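PDB 2BKX: glucosamine-6-phosphate deaminase from Bacillus subtilis, which belongs to the glucosamine-6-phosphate isomerase/6-phosphogluconolactonase family of Rossmann-like alpha/beta proteins and binds fructose-6-phosphate in a pocket of its single chain. Local coordinates for residues 66-71 and 99-104; 70-75 and 174-179; 153-158 and 179-184. All coordinates share one frame; numbering follows the deposited sequence.

Contact 1: residues 66-71 and 99-104. With F6R (fructose -6-phosphate), chain C.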
loop_
_atom_site.group_PDB
_atom_site.type_symbol
_atom_site.label_atom_id
_atom_site.label_comp_id
_atom_site.label_asym_id
_atom_site.label_seq_id
_atom_site.Cartn_x
_atom_site.Cartn_y
_atom_site.Cartn_z
ATOM N N LEU A 66 1.201 5.148 -0.626
ATOM C CA LEU A 66 0.965 5.216 0.807
ATOM C C LEU A 66 2.036 5.941 1.572
ATOM O O LEU A 66 1.751 6.668 2.524
ATOM C CB LEU A 66 0.839 3.802 1.393
ATOM C CG LEU A 66 -0.423 3.033 1.085
ATOM C CD1 LEU A 66 -0.275 1.554 1.428
ATOM C CD2 LEU A 66 -1.595 3.596 1.858
ATOM N N ASP A 67 3.290 5.681 1.222
ATOM C CA ASP A 67 4.356 6.016 2.151
ATOM C C ASP A 67 5.715 6.167 1.515
ATOM O O ASP A 67 5.940 5.793 0.360
ATOM C CB ASP A 67 4.388 5.020 3.339
ATOM C CG ASP A 67 4.199 3.610 2.983
ATOM O OD1 ASP A 67 3.548 2.979 3.851
ATOM O OD2 ASP A 67 4.670 3.102 1.921
ATOM N N GLU A 68 6.635 6.756 2.278
ATOM C CA GLU A 68 8.039 6.887 1.889
ATOM C C GLU A 68 8.853 7.011 3.148
ATOM O O GLU A 68 8.380 7.540 4.163
ATOM C CB GLU A 68 8.266 8.094 1.001
ATOM C CG GLU A 68 9.706 8.377 0.571
ATOM C CD GLU A 68 10.354 7.253 -0.228
ATOM O OE1 GLU A 68 10.612 6.164 0.333
ATOM O OE2 GLU A 68 10.569 7.462 -1.457
ATOM N N TYR A 69 10.066 6.477 3.123
ATOM C CA TYR A 69 10.936 6.581 4.283
ATOM C C TYR A 69 11.464 8.024 4.418
ATOM O O TYR A 69 11.782 8.692 3.433
ATOM C CB TYR A 69 12.128 5.658 4.148
ATOM C CG TYR A 69 11.875 4.188 4.344
ATOM C CD1 TYR A 69 12.030 3.294 3.294
ATOM C CD2 TYR A 69 11.510 3.668 5.576
ATOM C CE1 TYR A 69 11.816 1.931 3.467
ATOM C CE2 TYR A 69 11.297 2.317 5.772
ATOM C CZ TYR A 69 11.487 1.450 4.731
ATOM O OH TYR A 69 11.299 0.117 4.975
ATOM N N ALA A 70 11.590 8.489 5.659
ATOM C CA ALA A 70 12.177 9.803 5.917
ATOM C C ALA A 70 13.666 9.756 5.749
ATOM O O ALA A 70 14.335 8.862 6.224
ATOM C CB ALA A 70 11.839 10.295 7.327
ATOM N N GLY A 71 14.181 10.737 5.037
ATOM C CA GLY A 71 15.617 10.911 4.895
ATOM C C GLY A 71 16.204 10.257 3.675
ATOM O O GLY A 71 17.423 10.367 3.470
ATOM N N HIS A 99 2.383 10.491 -11.184
ATOM C CA HIS A 99 2.683 9.518 -10.132
ATOM C C HIS A 99 3.197 10.330 -8.949
ATOM O O HIS A 99 4.217 11.007 -9.072
ATOM C CB HIS A 99 3.773 8.537 -10.567
ATOM C CG HIS A 99 3.369 7.632 -11.697
ATOM N ND1 HIS A 99 2.236 6.842 -11.628
ATOM C CD2 HIS A 99 3.944 7.366 -12.905
ATOM C CE1 HIS A 99 2.115 6.159 -12.760
ATOM N NE2 HIS A 99 3.123 6.481 -13.564
ATOM N N PHE A 100 2.503 10.237 -7.818
ATOM C CA PHE A 100 2.804 10.994 -6.637
ATOM C C PHE A 100 3.186 10.073 -5.478
ATOM O O PHE A 100 2.562 9.030 -5.240
ATOM C CB PHE A 100 1.592 11.835 -6.254
ATOM C CG PHE A 100 1.166 12.787 -7.356
ATOM C CD1 PHE A 100 0.003 12.581 -8.065
ATOM C CD2 PHE A 100 1.969 13.842 -7.718
ATOM C CE1 PHE A 100 -0.363 13.449 -9.073
ATOM C CE2 PHE A 100 1.592 14.708 -8.708
ATOM C CZ PHE A 100 0.439 14.523 -9.383
ATOM N N ILE A 101 4.243 10.472 -4.771
ATOM C CA ILE A 101 4.772 9.743 -3.639
ATOM C C ILE A 101 5.300 10.803 -2.659
ATOM O O ILE A 101 5.878 11.794 -3.100
ATOM C CB ILE A 101 5.911 8.801 -4.093
ATOM C CG1 ILE A 101 5.480 7.861 -5.250
ATOM C CG2 ILE A 101 6.476 8.033 -2.927
ATOM C CD1 ILE A 101 6.587 7.022 -5.836
ATOM N N PRO A 102 5.119 10.614 -1.344
ATOM C CA PRO A 102 5.636 11.664 -0.432
ATOM C C PRO A 102 7.135 11.832 -0.554
ATOM O O PRO A 102 7.841 10.852 -0.763
ATOM C CB PRO A 102 5.252 11.133 0.944
ATOM C CG PRO A 102 4.147 10.209 0.677
ATOM C CD PRO A 102 4.422 9.553 -0.615
ATOM N N ASN A 103 7.620 13.067 -0.468
ATOM C CA ASN A 103 9.035 13.343 -0.569
ATOM C C ASN A 103 9.692 13.224 0.802
ATOM O O ASN A 103 9.632 14.159 1.598
ATOM C CB ASN A 103 9.275 14.743 -1.170
ATOM C CG ASN A 103 10.734 15.106 -1.252
ATOM O OD1 ASN A 103 11.623 14.265 -1.030
ATOM N ND2 ASN A 103 11.006 16.378 -1.577
ATOM N N GLY A 104 10.309 12.064 1.066
ATOM C CA GLY A 104 10.960 11.817 2.343
ATOM C C GLY A 104 12.211 12.640 2.556
ATOM O O GLY A 104 12.745 12.665 3.660
HETATM C C1 F6R C . 3.234 -0.562 1.798
HETATM C C2 F6R C . 2.967 -0.278 3.262
HETATM C C3 F6R C . 3.181 -1.266 4.416
HETATM C C4 F6R C . 3.335 -2.730 3.958
HETATM C C5 F6R C . 3.516 -3.711 5.105
HETATM C C6 F6R C . 3.717 -5.135 4.600
HETATM O O1 F6R C . 3.330 0.647 1.021
HETATM O O2 F6R C . 2.500 0.810 3.523
HETATM O O3 F6R C . 2.036 -1.237 5.250
HETATM O O4 F6R C . 2.175 -3.088 3.214
HETATM O O5 F6R C . 4.587 -3.334 5.962
HETATM O O6 F6R C . 4.965 -5.195 3.892
HETATM P P F6R C . 5.316 -6.503 3.048
HETATM O O1P F6R C . 4.375 -6.524 1.875
HETATM O O2P F6R C . 5.061 -7.669 3.965
HETATM O O3P F6R C . 6.742 -6.368 2.622
HETATM O O HOH W 1 11.930 10.439 -1.102
#
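Gly71 and Gly104 join segments 66-71 and 99-104 by one nearly straight backbone hydrogen bond, Gly71 N to Gly104 O at 2.8 Å. Gly104 CA also comes to 3.4 Å from Tyr69 O in a CA-H...O contact. A CB on Gly104 would point at segment 66-71 and collide with Tyr69 O, so the absence of a side chain lets the backbones close here. Next to it the Glu68 side chain lies against the turn: CB is 3.3 Å from Pro102 O, and CG, anti to the backbone N (chi1 177°), is thereby laid against the same oxygen and Gly104 N. Ile101 CG2 and Pro102 CD cover Asp67 O more loosely. The contact joins the ends of a beta-alpha-beta unit, strand 62-69, helix 80-89 and strand 99-100, within a Rossmann-like sheet, where the parallel strand pair gives way to loops. Beyond CG the Glu68 chain bends. OE1 accepts Tyr69 N at 2.9 Å through its anti lone pair and also takes Tyr80 N; OE2 pairs with His81 ND1. A water donates to Glu68 OE2 over a long 3.3 Å and accepts from Gly104 N, so the carboxylate is held directly by helix 80-89 and Tyr69 N, and linked to Gly104 N through the water. On strand 62-69, Asp67 points away from segment 99-104 into the ligand pocket. Its CG sits between the backbone N and the carbonyl carbon (chi1 42°), and in this one of its two conformers OD2 accepts a hydrogen bond from O1 of fructose-6-phosphate at 2.9 Å. Leu66 CD1 lies 3.6 Å from ligand O2, while Thr39, His138, Arg167 and Lys202 are among the residues that hold the remainder of the ligand.

Contact 2: residues 70-75 and 174-179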
loop_
_atom_site.group_PDB
_atom_site.type_symbol
_atom_site.label_atom_id
_atom_site.label_comp_id
_atom_site.label_asym_id
_atom_site.label_seq_id
_atom_site.Cartn_x
_atom_site.Cartn_y
_atom_site.Cartn_z
ATOM N N ALA A 70 11.590 8.489 5.659
ATOM C CA ALA A 70 12.177 9.803 5.917
ATOM C C ALA A 70 13.666 9.756 5.749
ATOM O O ALA A 70 14.335 8.862 6.224
ATOM C CB ALA A 70 11.839 10.295 7.327
ATOM N N GLY A 71 14.181 10.737 5.037
ATOM C CA GLY A 71 15.617 10.911 4.895
ATOM C C GLY A 71 16.204 10.257 3.675
ATOM O O GLY A 71 17.423 10.367 3.470
ATOM N N LEU A 72 15.388 9.583 2.861
ATOM C CA LEU A 72 15.880 8.963 1.637
ATOM C C LEU A 72 15.475 9.785 0.420
ATOM O O LEU A 72 14.316 10.173 0.276
ATOM C CB LEU A 72 15.366 7.531 1.481
ATOM C CG LEU A 72 15.698 6.517 2.558
ATOM C CD1 LEU A 72 15.302 5.117 2.165
ATOM C CD2 LEU A 72 17.188 6.559 2.945
ATOM N N SER A 73 16.426 10.007 -0.485
ATOM C CA SER A 73 16.131 10.646 -1.768
ATOM C C SER A 73 15.545 9.662 -2.758
ATOM O O SER A 73 15.654 8.437 -2.586
ATOM C CB SER A 73 17.406 11.240 -2.337
ATOM O OG SER A 73 18.397 10.276 -2.522
ATOM N N SER A 74 14.968 10.184 -3.825
ATOM C CA SER A 74 14.272 9.361 -4.811
ATOM C C SER A 74 15.148 8.384 -5.566
ATOM O O SER A 74 14.666 7.337 -6.024
ATOM C CB SER A 74 13.509 10.222 -5.791
ATOM O OG SER A 74 14.369 11.052 -6.546
ATOM N N ASP A 75 16.431 8.696 -5.647
ATOM C CA ASP A 75 17.366 7.820 -6.351
ATOM C C ASP A 75 17.970 6.781 -5.408
ATOM O O ASP A 75 18.730 5.918 -5.866
ATOM C CB ASP A 75 18.461 8.639 -7.002
ATOM C CG ASP A 75 19.286 9.389 -5.989
ATOM O OD1 ASP A 75 18.723 10.192 -5.231
ATOM O OD2 ASP A 75 20.495 9.194 -5.911
ATOM N N SER A 174 21.149 0.755 8.632
ATOM C CA SER A 174 20.668 1.595 7.529
ATOM C C SER A 174 19.167 1.675 7.454
ATOM O O SER A 174 18.669 2.451 6.673
ATOM C CB SER A 174 21.113 1.116 6.143
ATOM O OG SER A 174 22.089 0.096 6.149
ATOM N N VAL A 175 18.458 0.846 8.207
ATOM C CA VAL A 175 17.005 0.904 8.182
ATOM C C VAL A 175 16.528 2.224 8.814
ATOM O O VAL A 175 16.860 2.531 9.943
ATOM C CB VAL A 175 16.395 -0.295 8.919
ATOM C CG1 VAL A 175 14.885 -0.222 8.857
ATOM C CG2 VAL A 175 16.882 -1.614 8.267
ATOM N N PRO A 176 15.740 3.016 8.076
ATOM C CA PRO A 176 15.285 4.291 8.626
ATOM C C PRO A 176 14.444 4.136 9.897
ATOM O O PRO A 176 13.850 3.085 10.138
ATOM C CB PRO A 176 14.459 4.883 7.486
ATOM C CG PRO A 176 15.023 4.209 6.248
ATOM C CD PRO A 176 15.374 2.855 6.671
ATOM N N LYS A 177 14.473 5.177 10.718
ATOM C CA LYS A 177 13.684 5.226 11.932
ATOM C C LYS A 177 12.318 5.876 11.752
ATOM O O LYS A 177 11.433 5.655 12.553
ATOM C CB LYS A 177 14.462 5.937 13.025
ATOM C CG LYS A 177 15.633 5.073 13.543
ATOM C CD LYS A 177 16.455 5.740 14.591
ATOM C CE LYS A 177 17.454 4.743 15.095
ATOM N NZ LYS A 177 16.806 3.697 15.943
ATOM N N LYS A 178 12.187 6.701 10.715
ATOM C CA LYS A 178 10.936 7.423 10.497
ATOM C C LYS A 178 10.451 7.305 9.065
ATOM O O LYS A 178 11.208 6.952 8.169
ATOM C CB LYS A 178 11.088 8.915 10.865
ATOM C CG LYS A 178 11.526 9.159 12.341
ATOM C CD LYS A 178 11.612 10.633 12.674
ATOM C CE LYS A 178 11.606 10.863 14.152
ATOM N NZ LYS A 178 11.487 12.319 14.464
ATOM N N ALA A 179 9.193 7.676 8.871
ATOM C CA ALA A 179 8.575 7.631 7.572
ATOM C C ALA A 179 7.464 8.653 7.473
ATOM O O ALA A 179 7.021 9.199 8.472
ATOM C CB ALA A 179 8.046 6.241 7.306
HETATM O O HOH W 2 14.351 8.134 9.151
#
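Ala70 meets Lys178 at the tight end of this contact. Ala70 N donates to Lys178 O over 3.0 Å, and the methyl CB of Ala70 lies on the same peptide, 3.5 Å from Lys178 O. The two side chains also touch, CB to CB at 3.9 Å, and the backbones are close enough for Ala70 N to reach within 3.7 Å of Ala179 CA. This continues the antiparallel pairing of strands 62-69 and 178-181 to where residues 70-75 leave the sheet for the loop before helix 80-89. A water sits at the other polar edge of Ala70, donating to Ala70 O and accepting from Lys178 N at 3.0 Å each, and so links the two segments where no direct bond joins that pair of groups. Beyond it the packing thins. Leu72 CD1 reaches Pro176 CG at 4.2 Å, the two side chains crossing at about a right angle. Pro176 CB stands equally far from Ala70 O, and the proline also packs on Phe169. Lys178 is solvent-exposed: past CB its extended chain leads away from segment 70-75 and touches Thr156. The residues after Leu72 turn away from segment 174-179. The polar link between the segments is thus all backbone and water, Ala70 N directly to Lys178 O and Ala70 O through the water to Lys178 N, and to it the side chains add the Ala70 methyl and the slight apolar touch of Leu72 on Pro176.

Contact 3: residues 153-158 and 179-184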
loop_
_atom_site.group_PDB
_atom_site.type_symbol
_atom_site.label_atom_id
_atom_site.label_comp_id
_atom_site.label_asym_id
_atom_site.label_seq_id
_atom_site.Cartn_x
_atom_site.Cartn_y
_atom_site.Cartn_z
ATOM N N HIS A 153 1.061 11.923 7.714
ATOM C CA HIS A 153 1.872 12.374 8.835
ATOM C C HIS A 153 3.204 11.663 8.905
ATOM O O HIS A 153 3.379 10.615 8.282
ATOM C CB HIS A 153 1.106 12.258 10.161
ATOM C CG HIS A 153 0.793 10.860 10.607
ATOM N ND1 HIS A 153 -0.107 10.050 9.963
ATOM C CD2 HIS A 153 1.206 10.170 11.693
ATOM C CE1 HIS A 153 -0.180 8.887 10.596
ATOM N NE2 HIS A 153 0.619 8.929 11.644
ATOM N N VAL A 154 4.109 12.269 9.683
ATOM C CA VAL A 154 5.406 11.721 10.026
ATOM C C VAL A 154 5.263 10.778 11.193
ATOM O O VAL A 154 4.640 11.106 12.186
ATOM C CB VAL A 154 6.408 12.827 10.377
ATOM C CG1 VAL A 154 7.797 12.255 10.681
ATOM C CG2 VAL A 154 6.515 13.794 9.218
ATOM N N VAL A 155 5.818 9.579 11.050
ATOM C CA VAL A 155 5.761 8.521 12.048
ATOM C C VAL A 155 7.121 7.980 12.398
ATOM O O VAL A 155 8.033 7.966 11.568
ATOM C CB VAL A 155 4.864 7.359 11.578
ATOM C CG1 VAL A 155 3.457 7.895 11.359
ATOM C CG2 VAL A 155 5.419 6.688 10.297
ATOM N N THR A 156 7.238 7.529 13.645
ATOM C CA THR A 156 8.408 6.789 14.079
ATOM C C THR A 156 8.041 5.317 13.942
ATOM O O THR A 156 7.094 4.854 14.555
ATOM C CB THR A 156 8.782 7.160 15.535
ATOM O OG1 THR A 156 9.076 8.549 15.580
ATOM C CG2 THR A 156 9.965 6.364 16.059
ATOM N N LEU A 157 8.781 4.587 13.127
ATOM C CA LEU A 157 8.498 3.203 12.879
ATOM C C LEU A 157 8.693 2.345 14.129
ATOM O O LEU A 157 9.646 2.505 14.906
ATOM C CB LEU A 157 9.377 2.656 11.765
ATOM C CG LEU A 157 9.228 3.383 10.425
ATOM C CD1 LEU A 157 10.208 2.806 9.431
ATOM C CD2 LEU A 157 7.837 3.254 9.859
ATOM N N ASN A 158 7.778 1.408 14.327
ATOM C CA ASN A 158 7.959 0.467 15.425
ATOM C C ASN A 158 9.147 -0.435 15.150
ATOM O O ASN A 158 9.489 -0.743 13.998
ATOM C CB ASN A 158 6.714 -0.391 15.598
ATOM C CG ASN A 158 5.564 0.336 16.287
ATOM O OD1 ASN A 158 5.579 1.555 16.536
ATOM N ND2 ASN A 158 4.546 -0.443 16.606
ATOM N N ALA A 179 9.193 7.676 8.871
ATOM C CA ALA A 179 8.575 7.631 7.572
ATOM C C ALA A 179 7.464 8.653 7.473
ATOM O O ALA A 179 7.021 9.199 8.472
ATOM C CB ALA A 179 8.046 6.241 7.306
ATOM N N LEU A 180 7.020 8.899 6.249
ATOM C CA LEU A 180 5.835 9.687 5.927
ATOM C C LEU A 180 4.773 8.720 5.417
ATOM O O LEU A 180 5.078 7.881 4.572
ATOM C CB LEU A 180 6.156 10.676 4.809
ATOM C CG LEU A 180 7.056 11.834 5.200
ATOM C CD1 LEU A 180 8.465 11.396 5.547
ATOM C CD2 LEU A 180 7.088 12.829 4.046
ATOM N N THR A 181 3.554 8.790 5.952
ATOM C CA THR A 181 2.495 7.866 5.541
ATOM C C THR A 181 1.142 8.570 5.452
ATOM O O THR A 181 0.804 9.423 6.264
ATOM C CB THR A 181 2.384 6.691 6.536
ATOM O OG1 THR A 181 1.441 5.724 6.049
ATOM C CG2 THR A 181 2.045 7.105 7.923
ATOM N N MET A 182 0.391 8.183 4.445
ATOM C CA MET A 182 -1.046 8.464 4.405
ATOM C C MET A 182 -1.620 7.994 5.712
ATOM O O MET A 182 -1.188 6.958 6.241
ATOM C CB MET A 182 -1.701 7.654 3.332
ATOM C CG MET A 182 -1.555 8.180 2.030
ATOM S SD MET A 182 -2.589 7.098 0.947
ATOM C CE MET A 182 -1.726 7.695 -0.055
ATOM N N GLY A 183 -2.573 8.740 6.263
ATOM C CA GLY A 183 -3.200 8.315 7.504
ATOM C C GLY A 183 -4.333 7.338 7.293
ATOM O O GLY A 183 -4.708 6.993 6.153
ATOM N N ILE A 184 -4.881 6.872 8.400
ATOM C CA ILE A 184 -5.983 5.946 8.321
ATOM C C ILE A 184 -7.208 6.587 7.662
ATOM O O ILE A 184 -7.883 5.951 6.846
ATOM C CB ILE A 184 -6.305 5.326 9.684
ATOM C CG1 ILE A 184 -5.101 4.524 10.194
ATOM C CG2 ILE A 184 -7.568 4.474 9.631
ATOM C CD1 ILE A 184 -5.223 3.933 11.549
#
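Strands 153-156 and 178-181 form an antiparallel pair in the mixed sheet, next to strand 62-69, and four backbone hydrogen bonds set its register. His153 and Thr181 are a hydrogen-bonded pair: His153 N gives to Thr181 O at 2.9 Å, and Thr181 N returns a bond to His153 O at 3.0 Å. Val155 and Ala179 repeat the pattern. Between them Val154 and Leu180 are a non-hydrogen-bonded pair with CA atoms 4.6 Å apart; their side chains lie on the face covered by helix 109-122, where both touch Cys113. The opposite face carries His153, Val155, Ala179 and Thr181. There the Val155 and Thr181 side chains cross at about a right angle, CG1 of the valine to CG2 of the threonine at 3.8 Å, while Val155 CG2 leans over Ala179 O at 3.5 Å. Ala179 CB is also met by Leu157 CD2 at 3.9 Å, and Phe141 packs on both residues. The His153 side chain runs beside that of Thr181, pointing the same way, with CE1 at 3.9 Å from Thr181 CG2. Gly183 CA lies at the ring edge, and ND1 is hydrogen-bonded to Arg151 O. Thr181 OG1, anti to the backbone N (chi1 -174°), donates to Met182 O at 2.9 Å and is also hydrogen-bonded to Phe141 N. That hydroxyl thus ties the strand end to the Phe141 loop, on the face where Thr181 touches ligand-binding Asp67. The alternation of hydrogen-bonded and non-hydrogen-bonded pairs is that of an antiparallel strand pair, here added to the edge of strand 178-181 away from strand 62-69 in the mixed alpha/beta sheet.

From the N terminus, contact 1 comes first: residues 99-104 return to 66-71 after helix 80-89, closing a beta-alpha-beta loop. Contact 2 starts from the same stretch, sharing Ala70 and Gly71, but reaches far along the chain to 174-179, so its long loop encloses residues 99-104 and 153-158. Contact 3 joins 153-158 to 179-184 across helix 159-165; it follows contact 1 in series and crosses contact 2, with which it shares Ala179. Strand 178-181 lies between strands 62-69 and 153-156, and probable backbone hydrogen bonds from Leu180 and Met182 to Glu68 and Leu66 tie contacts 1 and 3 into one sheet beside the ligand pocket.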